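Local coordinates for protein 3-Hydroxyacyl-CoA dehydrogenase (Ralstonia eutropha H16, PDB 4PZC) that probably catalyses the NAD+-dependent oxidation of (S)-3-hydroxyacyl-CoA, notably (S)-3-hydroxybutyryl-CoA, to the 3-oxoacyl-CoA, at residues R263-A268 / R277-Y282; A19-V24 / K172-Y177. One frame throughout, in Å; residues are numbered along the deposited sequence.

Contact 1 of 2, residues R263-A268 / R277-Y282; sequences REMVAA and RGVYVY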
# COMPACT_ATOMS: atom_id res chain seq x y z
N ARG A 263 14.60 -7.57 -12.38
CA ARG A 263 16.00 -7.76 -12.77
C ARG A 263 16.26 -7.48 -14.24
O ARG A 263 17.31 -6.96 -14.60
CB ARG A 263 16.44 -9.17 -12.54
CG ARG A 263 16.65 -9.56 -11.10
CD ARG A 263 17.56 -10.77 -11.09
NE ARG A 263 17.50 -11.53 -9.86
CZ ARG A 263 18.16 -11.22 -8.74
NH1 ARG A 263 18.93 -10.14 -8.70
NH2 ARG A 263 18.05 -12.02 -7.67
N GLU A 264 15.33 -7.88 -15.08
CA GLU A 264 15.49 -7.73 -16.49
C GLU A 264 15.41 -6.25 -16.90
O GLU A 264 16.22 -5.75 -17.71
CB GLU A 264 14.44 -8.57 -17.21
CG GLU A 264 14.83 -10.03 -17.26
CD GLU A 264 15.97 -10.28 -18.22
OE1 GLU A 264 15.79 -10.03 -19.44
OE2 GLU A 264 17.03 -10.74 -17.75
N MET A 265 14.45 -5.55 -16.34
CA MET A 265 14.32 -4.15 -16.65
C MET A 265 15.58 -3.41 -16.21
O MET A 265 16.13 -2.58 -16.95
CB MET A 265 13.08 -3.61 -15.98
CG MET A 265 11.83 -4.30 -16.51
SD MET A 265 10.41 -3.29 -16.10
CE MET A 265 9.11 -4.10 -17.03
N VAL A 266 16.08 -3.73 -15.02
CA VAL A 266 17.30 -3.09 -14.55
C VAL A 266 18.53 -3.41 -15.41
O VAL A 266 19.19 -2.50 -15.88
CB VAL A 266 17.55 -3.39 -13.08
CG1 VAL A 266 19.03 -3.17 -12.73
CG2 VAL A 266 16.63 -2.50 -12.24
N ALA A 267 18.81 -4.69 -15.65
CA ALA A 267 19.88 -5.07 -16.59
C ALA A 267 19.78 -4.36 -17.93
O ALA A 267 20.82 -4.12 -18.56
CB ALA A 267 19.91 -6.58 -16.81
N ALA A 268 18.57 -4.03 -18.37
CA ALA A 268 18.40 -3.42 -19.70
C ALA A 268 18.63 -1.95 -19.67
O ALA A 268 18.84 -1.34 -20.73
CB ALA A 268 17.01 -3.70 -20.29
N ARG A 277 12.44 5.46 -19.27
CA ARG A 277 11.76 4.18 -19.45
C ARG A 277 12.00 3.25 -18.29
O ARG A 277 13.14 3.01 -17.89
CB ARG A 277 12.22 3.48 -20.73
CG ARG A 277 11.38 2.28 -21.12
CD ARG A 277 11.84 1.67 -22.42
NE ARG A 277 11.19 0.39 -22.68
CZ ARG A 277 11.49 -0.43 -23.69
NH1 ARG A 277 12.45 -0.11 -24.55
NH2 ARG A 277 10.84 -1.58 -23.83
N GLY A 278 10.91 2.74 -17.74
CA GLY A 278 10.95 1.71 -16.73
C GLY A 278 9.85 0.73 -17.06
O GLY A 278 9.99 -0.07 -17.98
N VAL A 279 8.76 0.79 -16.31
CA VAL A 279 7.60 -0.06 -16.58
C VAL A 279 6.81 0.63 -17.69
O VAL A 279 6.39 0.02 -18.67
CB VAL A 279 6.73 -0.27 -15.33
CG1 VAL A 279 5.42 -0.96 -15.69
CG2 VAL A 279 7.49 -1.06 -14.26
N TYR A 280 6.62 1.93 -17.53
CA TYR A 280 5.98 2.70 -18.55
C TYR A 280 7.07 3.41 -19.31
O TYR A 280 8.27 3.26 -18.99
CB TYR A 280 5.01 3.68 -17.91
CG TYR A 280 4.03 2.99 -16.99
CD1 TYR A 280 2.96 2.32 -17.50
CD2 TYR A 280 4.21 2.96 -15.61
CE1 TYR A 280 2.06 1.66 -16.69
CE2 TYR A 280 3.32 2.30 -14.77
CZ TYR A 280 2.24 1.65 -15.33
OH TYR A 280 1.32 0.98 -14.57
N VAL A 281 6.67 4.18 -20.32
CA VAL A 281 7.59 5.00 -21.10
C VAL A 281 7.21 6.48 -20.88
O VAL A 281 6.02 6.80 -20.73
CB VAL A 281 7.54 4.59 -22.59
CG1 VAL A 281 8.38 5.53 -23.44
CG2 VAL A 281 8.04 3.16 -22.74
N TYR A 282 8.22 7.36 -20.86
CA TYR A 282 8.05 8.75 -20.40
C TYR A 282 8.66 9.80 -21.31
O TYR A 282 9.74 9.58 -21.89
CB TYR A 282 8.67 8.91 -19.04
CG TYR A 282 8.08 7.97 -18.03
CD1 TYR A 282 6.90 8.29 -17.38
CD2 TYR A 282 8.70 6.75 -17.74
CE1 TYR A 282 6.35 7.44 -16.45
CE2 TYR A 282 8.15 5.88 -16.81
CZ TYR A 282 6.97 6.24 -16.17
OH TYR A 282 6.40 5.41 -15.25
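V279, which meets M265 through one methyl, lays the other over the phenol ring of Y280: CG1 stands 3.9 Å above the ring plane, over its centre. At the far end of that ring the hydroxyl is hydrogen-bonded to OD2 of D215. The second flat group is the peptide carbonyl of G278, whose oxygen lies 3.8 Å from SD of M265. The sulfur comes to it from the side, with a C-O-S angle of about 101°, as a loose approach rather than a bond. SD is also 4.1 Å from CG2 of V279, so one thioether sulfur makes both contacts between the helix and the loop. M265 gets there by setting CG anti to its carbonyl carbon (chi1 -62°) and extending the chain beyond it, which carries SD out from the helix.

Within the loop, G278 N donates to the carbonyl oxygen of Y280 at 3.0 Å, closing a tight turn with V279 at its centre. D233 grips the same turn from helix 228-235: OD1 accepts from V279 N, and OD2 from Y280 N as well as pairing with the hydroxyl of Y282. L229 and P211 add apolar cover to V279, and L237 of helix 237-251 lies against M265.

The contact is small, 98 Å² in all, and is made by one sulfur-to-carbonyl touch and one apolar touch, while D233 and D215 bind polar groups of the loop. K274, predicted to bind NAD+, lies in the connection between the two segments. The arrangement is a helix and the loop that follows it folding back together, here the last helix, 260-268, and the C-terminal tail, within the C-terminal domain of a 3-hydroxyacyl-CoA dehydrogenase, against helices 211-222, 228-235 and 237-251.

Contact 2 of 2, residues A19-V24 / K172-Y177; sequences AQACAV and KQLGKY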
# COMPACT_ATOMS: atom_id res chain seq x y z
N ALA A 19 18.36 20.81 6.91
CA ALA A 19 18.76 22.16 7.29
C ALA A 19 17.52 23.04 7.40
O ALA A 19 17.14 23.48 8.49
CB ALA A 19 19.75 22.74 6.28
N GLN A 20 16.88 23.25 6.25
CA GLN A 20 15.66 23.99 6.18
C GLN A 20 14.73 23.67 7.34
O GLN A 20 14.26 24.57 8.03
CB GLN A 20 14.96 23.67 4.86
CG GLN A 20 13.54 24.21 4.78
CD GLN A 20 13.08 24.40 3.36
OE1 GLN A 20 13.87 24.35 2.42
NE2 GLN A 20 11.79 24.64 3.20
N ALA A 21 14.49 22.38 7.54
CA ALA A 21 13.44 21.91 8.45
C ALA A 21 13.67 22.35 9.86
O ALA A 21 12.73 22.63 10.59
CB ALA A 21 13.33 20.39 8.40
N CYS A 22 14.94 22.39 10.24
CA CYS A 22 15.33 22.92 11.52
C CYS A 22 15.15 24.43 11.52
O CYS A 22 14.49 24.99 12.40
CB CYS A 22 16.81 22.59 11.80
SG CYS A 22 17.38 20.90 11.49
N ALA A 23 15.73 25.09 10.52
CA ALA A 23 15.82 26.55 10.46
C ALA A 23 14.48 27.23 10.68
O ALA A 23 14.36 28.13 11.51
CB ALA A 23 16.38 26.97 9.13
N VAL A 24 13.47 26.79 9.94
CA VAL A 24 12.13 27.37 10.06
C VAL A 24 11.54 27.19 11.46
O VAL A 24 10.67 27.94 11.87
CB VAL A 24 11.15 26.78 9.03
CG1 VAL A 24 11.71 26.92 7.61
CG2 VAL A 24 10.81 25.33 9.37
N LYS A 172 10.18 15.81 16.98
CA LYS A 172 8.87 16.38 17.27
C LYS A 172 8.99 17.87 17.07
O LYS A 172 8.13 18.45 16.43
CB LYS A 172 8.40 16.06 18.69
CG LYS A 172 7.81 14.65 18.88
CD LYS A 172 6.76 14.65 19.99
CE LYS A 172 6.22 13.27 20.30
NZ LYS A 172 7.30 12.41 20.84
N GLN A 173 10.07 18.46 17.57
CA GLN A 173 10.29 19.90 17.40
C GLN A 173 10.38 20.33 15.93
O GLN A 173 9.99 21.43 15.58
CB GLN A 173 11.52 20.38 18.16
CG GLN A 173 11.45 21.88 18.44
CD GLN A 173 12.75 22.50 18.92
OE1 GLN A 173 13.25 22.19 20.00
NE2 GLN A 173 13.30 23.41 18.11
N LEU A 174 10.89 19.46 15.06
CA LEU A 174 10.85 19.73 13.61
C LEU A 174 9.45 19.56 12.97
O LEU A 174 9.29 19.82 11.77
CB LEU A 174 11.86 18.84 12.88
CG LEU A 174 13.33 19.31 12.80
CD1 LEU A 174 14.10 19.15 14.10
CD2 LEU A 174 14.06 18.57 11.69
N GLY A 175 8.46 19.10 13.73
CA GLY A 175 7.11 18.84 13.20
C GLY A 175 6.98 17.55 12.39
O GLY A 175 5.98 17.36 11.72
N LYS A 176 8.00 16.69 12.45
CA LYS A 176 7.91 15.35 11.85
C LYS A 176 7.39 14.37 12.90
O LYS A 176 7.65 14.54 14.09
CB LYS A 176 9.30 14.82 11.41
CG LYS A 176 10.21 15.76 10.65
CD LYS A 176 9.53 16.25 9.39
CE LYS A 176 10.53 16.71 8.34
NZ LYS A 176 9.88 17.67 7.41
N TYR A 177 6.72 13.31 12.45
CA TYR A 177 6.44 12.20 13.34
C TYR A 177 7.61 11.20 13.42
O TYR A 177 8.01 10.63 12.41
CB TYR A 177 5.13 11.48 12.99
CG TYR A 177 4.27 11.41 14.21
CD1 TYR A 177 4.68 10.67 15.32
CD2 TYR A 177 3.09 12.14 14.31
CE1 TYR A 177 3.93 10.64 16.48
CE2 TYR A 177 2.32 12.11 15.47
CZ TYR A 177 2.75 11.35 16.55
OH TYR A 177 2.00 11.31 17.70
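With chi1 at -84° and chi2 at 75°, L174 holds CD2 extended, anti to its CA, and this one methyl reaches both A21 and C22. On the other side, C22 has SG anti to its carbonyl carbon (chi1 -46°), which brings the sulfur round beside the methyl even though the CB of C22 points away from the facing segment. The setting is the Rossmann fold: helix 13-23 starts within the GxGxxG motif, where T13 and M14 bind NAD+ and the rest of the loop is predicted to, and L174 comes from the segment leading from helix 161-173 into strand 177-182.

CD2 lies 3.8 Å from CB of A21, which points toward the facing segment and is touched by the methyl from one side of the bond, and 4.1 Å from SG of C22. A21 and C22 are both buried, and C22 also packs on L27 and on V29 of strand 28-32.

Directly after L174 the chain turns in a Schellman motif, with G175 at positive phi (77°) and its N bonded to the O of K172 at 2.8 Å. The turn sends the chain into strand 177-182, and NZ of K176 bonds the carbonyl oxygens of V145 and M148 in the loop ahead of strand 150-155. Y177 packs on E216 of the second subunit. Behind the methyl, the branch carbon CG of L174 rests 4.0 Å from the carbonyl oxygen of A21.

In the fold
Along the chain the two contacts come in series: contact 2 pairs residues 19-24 with 172-177 and is complete before contact 1, residues 263-268 with 277-282, begins. They lie on opposite sides of the chain's centre, their centres 36 Å apart and their nearest atoms about 26 Å apart, and share no helix or strand. Contact 2 belongs to the NAD-binding Rossmann domain, joining the helix after strand 5-9 to the connection into strand 177-182, an edge strand of the sheet within this chain. Contact 1 belongs to the C-terminal helical domain. One thus ties early and late parts of the nucleotide-binding domain together, whereas the other is a small touch between the chain's tail and its last helix.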